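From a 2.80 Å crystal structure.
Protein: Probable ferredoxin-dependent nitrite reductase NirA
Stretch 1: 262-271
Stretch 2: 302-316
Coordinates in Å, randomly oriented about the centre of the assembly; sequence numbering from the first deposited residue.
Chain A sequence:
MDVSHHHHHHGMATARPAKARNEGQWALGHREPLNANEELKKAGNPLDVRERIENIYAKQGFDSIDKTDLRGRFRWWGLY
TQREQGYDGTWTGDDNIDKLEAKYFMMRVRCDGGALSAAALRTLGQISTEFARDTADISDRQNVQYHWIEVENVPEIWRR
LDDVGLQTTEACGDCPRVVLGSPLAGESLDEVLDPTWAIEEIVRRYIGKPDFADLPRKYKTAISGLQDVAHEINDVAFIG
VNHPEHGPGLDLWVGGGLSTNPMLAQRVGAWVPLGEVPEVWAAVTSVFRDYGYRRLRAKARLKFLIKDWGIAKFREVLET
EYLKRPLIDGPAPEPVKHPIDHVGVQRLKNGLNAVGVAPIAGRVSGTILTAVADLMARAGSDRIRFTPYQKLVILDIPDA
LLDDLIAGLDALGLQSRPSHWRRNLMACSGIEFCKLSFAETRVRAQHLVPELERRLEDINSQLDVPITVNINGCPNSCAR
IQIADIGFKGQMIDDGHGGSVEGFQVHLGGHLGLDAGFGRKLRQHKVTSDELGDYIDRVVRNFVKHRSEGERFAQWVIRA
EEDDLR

Stretch 1 262-271: PMLAQRVGAW
Stretch 2, residues 302-316: LKFLIKDWGIAKFRE

No hydrogen bond crosses between these two stretches, although lysines, arginines and a glutamine lie in the contact; 571 Å² of surface, both sides summed, is buried by packing alone. The first rule to read here is that polar side chains can pack without bonding across: the three guanidinium nitrogens of Arg315 are hydrogen-bonded elsewhere in the structure, and Lys303 NZ bonds to a residue just beside one of the stretches.

The frame is an extended segment laid along a broken helix. Residues 262-265 are extended loop, and a strand runs from Gln266 to Trp271 and beyond. In stretch 2, a helix ends at Trp309, Gly310 breaks it, and a second helix starts at Ile311 and continues past Glu316. Strand and second helix run in the same general sense, 46° apart (signed crossing angle -46°), with a closest axial approach of 9.0 Å. Two CA pairs fix the register: Met263 CA lies 6.8 Å from Lys303 CA, and Val268 CA lies 6.2 Å from Ile311 CA.

Gly310 makes the break possible. Its phi/psi of 87/156 would jam a CB against the preceding carbonyl, so glycine is required. Its N closes the first helix on Ile306 O at 3.2 Å, and as N-cap of the second its O accepts from Phe314 N, also at 3.2 Å.

At the first helix, Met263 (phi/psi -156/129) points toward the partner and reaches out in an m, t, p rotamer. Its CE comes to 3.3 Å from Lys303 O and 3.6 Å from Lys307 CB, while its SD sits 4.1 Å from Lys303 CB. A long, flexible thioether suits a spot where the methyl rests against the helix backbone at Lys303 O and the base of Lys307. Lys303, p at chi1 and then extended through three t angles, is buried. Gln266, m then t, also points toward the helix; its NE2 lies 3.4 Å from Ile306 CG2, and its CB packs 4.2 Å from Ile311 CG1.

Ile311 sits at the centre of the strand's contact with the second helix, in an m, m rotamer just after the break, with 78 Å² of it covered by stretch 1. Its CD1 reaches 3.7 Å from Gln266 O and 4.0 Å from Val268 CG2, and its CG2 lies 3.8 Å from Arg267 O, so one branched side chain meets both backbone and side chain of the strand. Val268 (chi1 t, phi/psi -71/-19) points sideways, yet its CG2 also approaches the edge of the Phe314 ring, 4.5 Å from CE2, and its CG1 lies 3.9 Å from Arg315 CD.

Arg315 closes the far end, nearly straight with chi1 to chi3 all t. Its NH1 is 3.6 Å from Val268 O and 3.8 Å from Gly269 O, and Ala270 CB lies over one guanidinium face, 4.2 Å from NH2. Gly269, at phi/psi 89/19, is another glycine demanded by its backbone.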

# COMPACT_ATOMS: atom_id res chain seq x y z
N PRO A 262 0.73 15.89 1.05
CA PRO A 262 1.81 14.93 1.24
C PRO A 262 2.88 15.42 2.19
O PRO A 262 3.16 16.61 2.22
CB PRO A 262 2.41 14.78 -0.17
CG PRO A 262 2.19 16.11 -0.78
CD PRO A 262 0.85 16.58 -0.25
N MET A 263 3.50 14.50 2.93
CA MET A 263 4.56 14.83 3.89
C MET A 263 5.47 13.62 4.14
O MET A 263 4.99 12.52 4.47
CB MET A 263 3.96 15.26 5.23
CG MET A 263 3.18 16.56 5.24
SD MET A 263 2.56 16.99 6.90
CE MET A 263 4.12 16.92 7.85
N LEU A 264 6.78 13.84 4.02
CA LEU A 264 7.77 12.80 4.32
C LEU A 264 7.91 12.56 5.83
O LEU A 264 8.11 13.50 6.62
CB LEU A 264 9.15 13.18 3.75
CG LEU A 264 9.28 13.28 2.24
CD1 LEU A 264 10.66 13.81 1.88
CD2 LEU A 264 9.02 11.93 1.59
N ALA A 265 7.84 11.30 6.24
CA ALA A 265 8.17 10.93 7.61
C ALA A 265 9.64 11.26 7.88
O ALA A 265 10.47 11.24 6.97
CB ALA A 265 7.88 9.44 7.87
N GLN A 266 9.93 11.58 9.14
CA GLN A 266 11.22 12.15 9.55
C GLN A 266 11.85 11.35 10.70
O GLN A 266 11.15 10.84 11.57
CB GLN A 266 11.01 13.59 10.00
CG GLN A 266 9.98 14.35 9.18
CD GLN A 266 9.54 15.61 9.87
OE1 GLN A 266 10.33 16.56 10.05
NE2 GLN A 266 8.27 15.64 10.29
N ARG A 267 13.17 11.27 10.69
CA ARG A 267 13.93 10.55 11.69
C ARG A 267 13.74 11.11 13.10
O ARG A 267 13.97 12.29 13.35
CB ARG A 267 15.41 10.60 11.36
CG ARG A 267 15.77 9.96 10.04
CD ARG A 267 17.20 9.49 9.98
NE ARG A 267 17.56 8.72 11.18
CZ ARG A 267 18.44 9.12 12.11
NH1 ARG A 267 19.06 10.28 12.02
NH2 ARG A 267 18.69 8.34 13.16
N VAL A 268 13.38 10.25 14.03
CA VAL A 268 13.33 10.61 15.43
C VAL A 268 14.76 10.79 15.99
O VAL A 268 14.95 11.44 17.02
CB VAL A 268 12.55 9.55 16.22
CG1 VAL A 268 12.55 9.87 17.71
CG2 VAL A 268 11.11 9.43 15.66
N GLY A 269 15.74 10.21 15.29
CA GLY A 269 17.15 10.26 15.69
C GLY A 269 17.56 9.12 16.60
O GLY A 269 18.61 9.19 17.26
N ALA A 270 16.75 8.05 16.60
CA ALA A 270 16.83 6.98 17.59
C ALA A 270 17.22 5.64 16.97
O ALA A 270 16.84 5.34 15.83
CB ALA A 270 15.49 6.83 18.31
N TRP A 271 17.95 4.85 17.76
CA TRP A 271 18.28 3.45 17.44
C TRP A 271 17.55 2.55 18.44
O TRP A 271 17.56 2.81 19.64
CB TRP A 271 19.80 3.22 17.52
CG TRP A 271 20.30 1.81 17.16
CD1 TRP A 271 20.61 1.33 15.90
CD2 TRP A 271 20.58 0.73 18.08
NE1 TRP A 271 21.05 0.03 15.99
CE2 TRP A 271 21.04 -0.37 17.30
CE3 TRP A 271 20.48 0.58 19.47
CZ2 TRP A 271 21.41 -1.60 17.87
CZ3 TRP A 271 20.85 -0.65 20.04
CH2 TRP A 271 21.30 -1.72 19.24
N LEU A 302 -1.58 11.30 11.74
CA LEU A 302 -0.41 11.58 12.54
C LEU A 302 0.54 12.60 11.90
O LEU A 302 1.13 13.42 12.61
CB LEU A 302 0.34 10.29 12.84
CG LEU A 302 1.57 10.41 13.75
CD1 LEU A 302 1.17 11.06 15.07
CD2 LEU A 302 2.21 9.05 13.98
N LYS A 303 0.67 12.57 10.58
CA LYS A 303 1.54 13.53 9.87
C LYS A 303 1.32 15.00 10.31
O LYS A 303 2.27 15.78 10.39
CB LYS A 303 1.39 13.38 8.34
CG LYS A 303 -0.04 13.50 7.79
CD LYS A 303 -0.07 13.42 6.24
CE LYS A 303 -1.33 14.07 5.64
NZ LYS A 303 -1.47 13.92 4.17
N PHE A 304 0.07 15.35 10.59
CA PHE A 304 -0.31 16.71 10.97
C PHE A 304 0.23 17.09 12.38
O PHE A 304 0.90 18.14 12.56
CB PHE A 304 -1.86 16.85 10.91
CG PHE A 304 -2.43 16.78 9.50
CD1 PHE A 304 -2.20 17.80 8.59
CD2 PHE A 304 -3.22 15.70 9.10
CE1 PHE A 304 -2.73 17.74 7.30
CE2 PHE A 304 -3.76 15.64 7.80
CZ PHE A 304 -3.51 16.65 6.90
N LEU A 305 -0.08 16.23 13.36
CA LEU A 305 0.44 16.34 14.72
C LEU A 305 1.95 16.54 14.72
O LEU A 305 2.49 17.36 15.48
CB LEU A 305 0.10 15.07 15.51
CG LEU A 305 0.31 15.03 17.03
CD1 LEU A 305 -0.45 16.17 17.72
CD2 LEU A 305 -0.12 13.67 17.60
N ILE A 306 2.62 15.77 13.87
CA ILE A 306 4.08 15.83 13.72
C ILE A 306 4.50 17.12 13.04
O ILE A 306 5.57 17.64 13.33
CB ILE A 306 4.65 14.65 12.90
CG1 ILE A 306 4.22 13.30 13.51
CG2 ILE A 306 6.17 14.76 12.80
CD1 ILE A 306 4.70 13.04 14.92
N LYS A 307 3.67 17.62 12.12
CA LYS A 307 3.95 18.92 11.50
C LYS A 307 3.89 20.06 12.54
O LYS A 307 4.78 20.91 12.60
CB LYS A 307 3.00 19.23 10.35
CG LYS A 307 3.62 20.19 9.34
CD LYS A 307 2.57 21.11 8.74
CE LYS A 307 3.12 21.86 7.55
NZ LYS A 307 2.01 22.37 6.71
N ASP A 308 2.85 20.06 13.37
CA ASP A 308 2.67 21.08 14.40
C ASP A 308 3.75 21.03 15.49
O ASP A 308 4.47 22.01 15.69
CB ASP A 308 1.26 20.95 15.01
CG ASP A 308 0.17 21.38 14.05
OD1 ASP A 308 0.43 22.35 13.28
OD2 ASP A 308 -0.93 20.77 14.05
N TRP A 309 3.85 19.89 16.18
CA TRP A 309 4.82 19.69 17.28
C TRP A 309 6.29 19.85 16.92
O TRP A 309 7.05 20.52 17.63
CB TRP A 309 4.67 18.29 17.85
CG TRP A 309 3.49 18.10 18.74
CD1 TRP A 309 2.42 18.94 18.89
CD2 TRP A 309 3.24 16.97 19.59
NE1 TRP A 309 1.53 18.41 19.79
CE2 TRP A 309 2.00 17.20 20.23
CE3 TRP A 309 3.94 15.79 19.87
CZ2 TRP A 309 1.45 16.29 21.14
CZ3 TRP A 309 3.38 14.88 20.76
CH2 TRP A 309 2.16 15.14 21.39
N GLY A 310 6.69 19.20 15.83
CA GLY A 310 8.11 19.00 15.53
C GLY A 310 8.60 17.72 16.20
O GLY A 310 8.03 17.27 17.21
N ILE A 311 9.66 17.14 15.64
CA ILE A 311 10.25 15.90 16.16
C ILE A 311 10.75 15.98 17.62
O ILE A 311 10.44 15.11 18.43
CB ILE A 311 11.39 15.39 15.22
CG1 ILE A 311 10.81 14.60 14.04
CG2 ILE A 311 12.42 14.53 15.97
CD1 ILE A 311 10.42 13.14 14.36
N ALA A 312 11.52 17.02 17.95
CA ALA A 312 12.01 17.22 19.33
C ALA A 312 10.89 17.11 20.36
O ALA A 312 10.97 16.31 21.29
CB ALA A 312 12.70 18.57 19.47
N LYS A 313 9.83 17.90 20.16
CA LYS A 313 8.71 17.87 21.08
C LYS A 313 8.07 16.45 21.17
O LYS A 313 7.65 16.01 22.25
CB LYS A 313 7.65 18.93 20.72
CG LYS A 313 6.51 18.99 21.76
CD LYS A 313 5.35 19.93 21.42
CE LYS A 313 4.16 19.70 22.37
NZ LYS A 313 3.04 20.66 22.09
N PHE A 314 8.01 15.76 20.03
CA PHE A 314 7.38 14.43 19.97
C PHE A 314 8.22 13.37 20.70
O PHE A 314 7.71 12.59 21.48
CB PHE A 314 7.15 14.01 18.51
CG PHE A 314 6.74 12.58 18.35
CD1 PHE A 314 5.41 12.19 18.55
CD2 PHE A 314 7.69 11.60 17.99
CE1 PHE A 314 5.04 10.85 18.41
CE2 PHE A 314 7.33 10.28 17.85
CZ PHE A 314 6.00 9.89 18.07
N ARG A 315 9.53 13.37 20.43
CA ARG A 315 10.47 12.47 21.09
C ARG A 315 10.38 12.60 22.60
O ARG A 315 10.35 11.60 23.32
CB ARG A 315 11.91 12.78 20.64
CG ARG A 315 12.98 11.91 21.33
CD ARG A 315 14.33 11.88 20.59
NE ARG A 315 15.15 10.74 21.01
CZ ARG A 315 16.44 10.56 20.71
NH1 ARG A 315 17.10 11.44 19.96
NH2 ARG A 315 17.07 9.48 21.16
N GLU A 316 10.36 13.85 23.06
CA GLU A 316 10.19 14.18 24.47
C GLU A 316 8.96 13.51 25.07
O GLU A 316 9.04 12.86 26.11
CB GLU A 316 10.03 15.70 24.58
CG GLU A 316 9.90 16.23 25.99
CD GLU A 316 11.25 16.34 26.69
OE1 GLU A 316 11.55 17.44 27.24
OE2 GLU A 316 12.02 15.33 26.69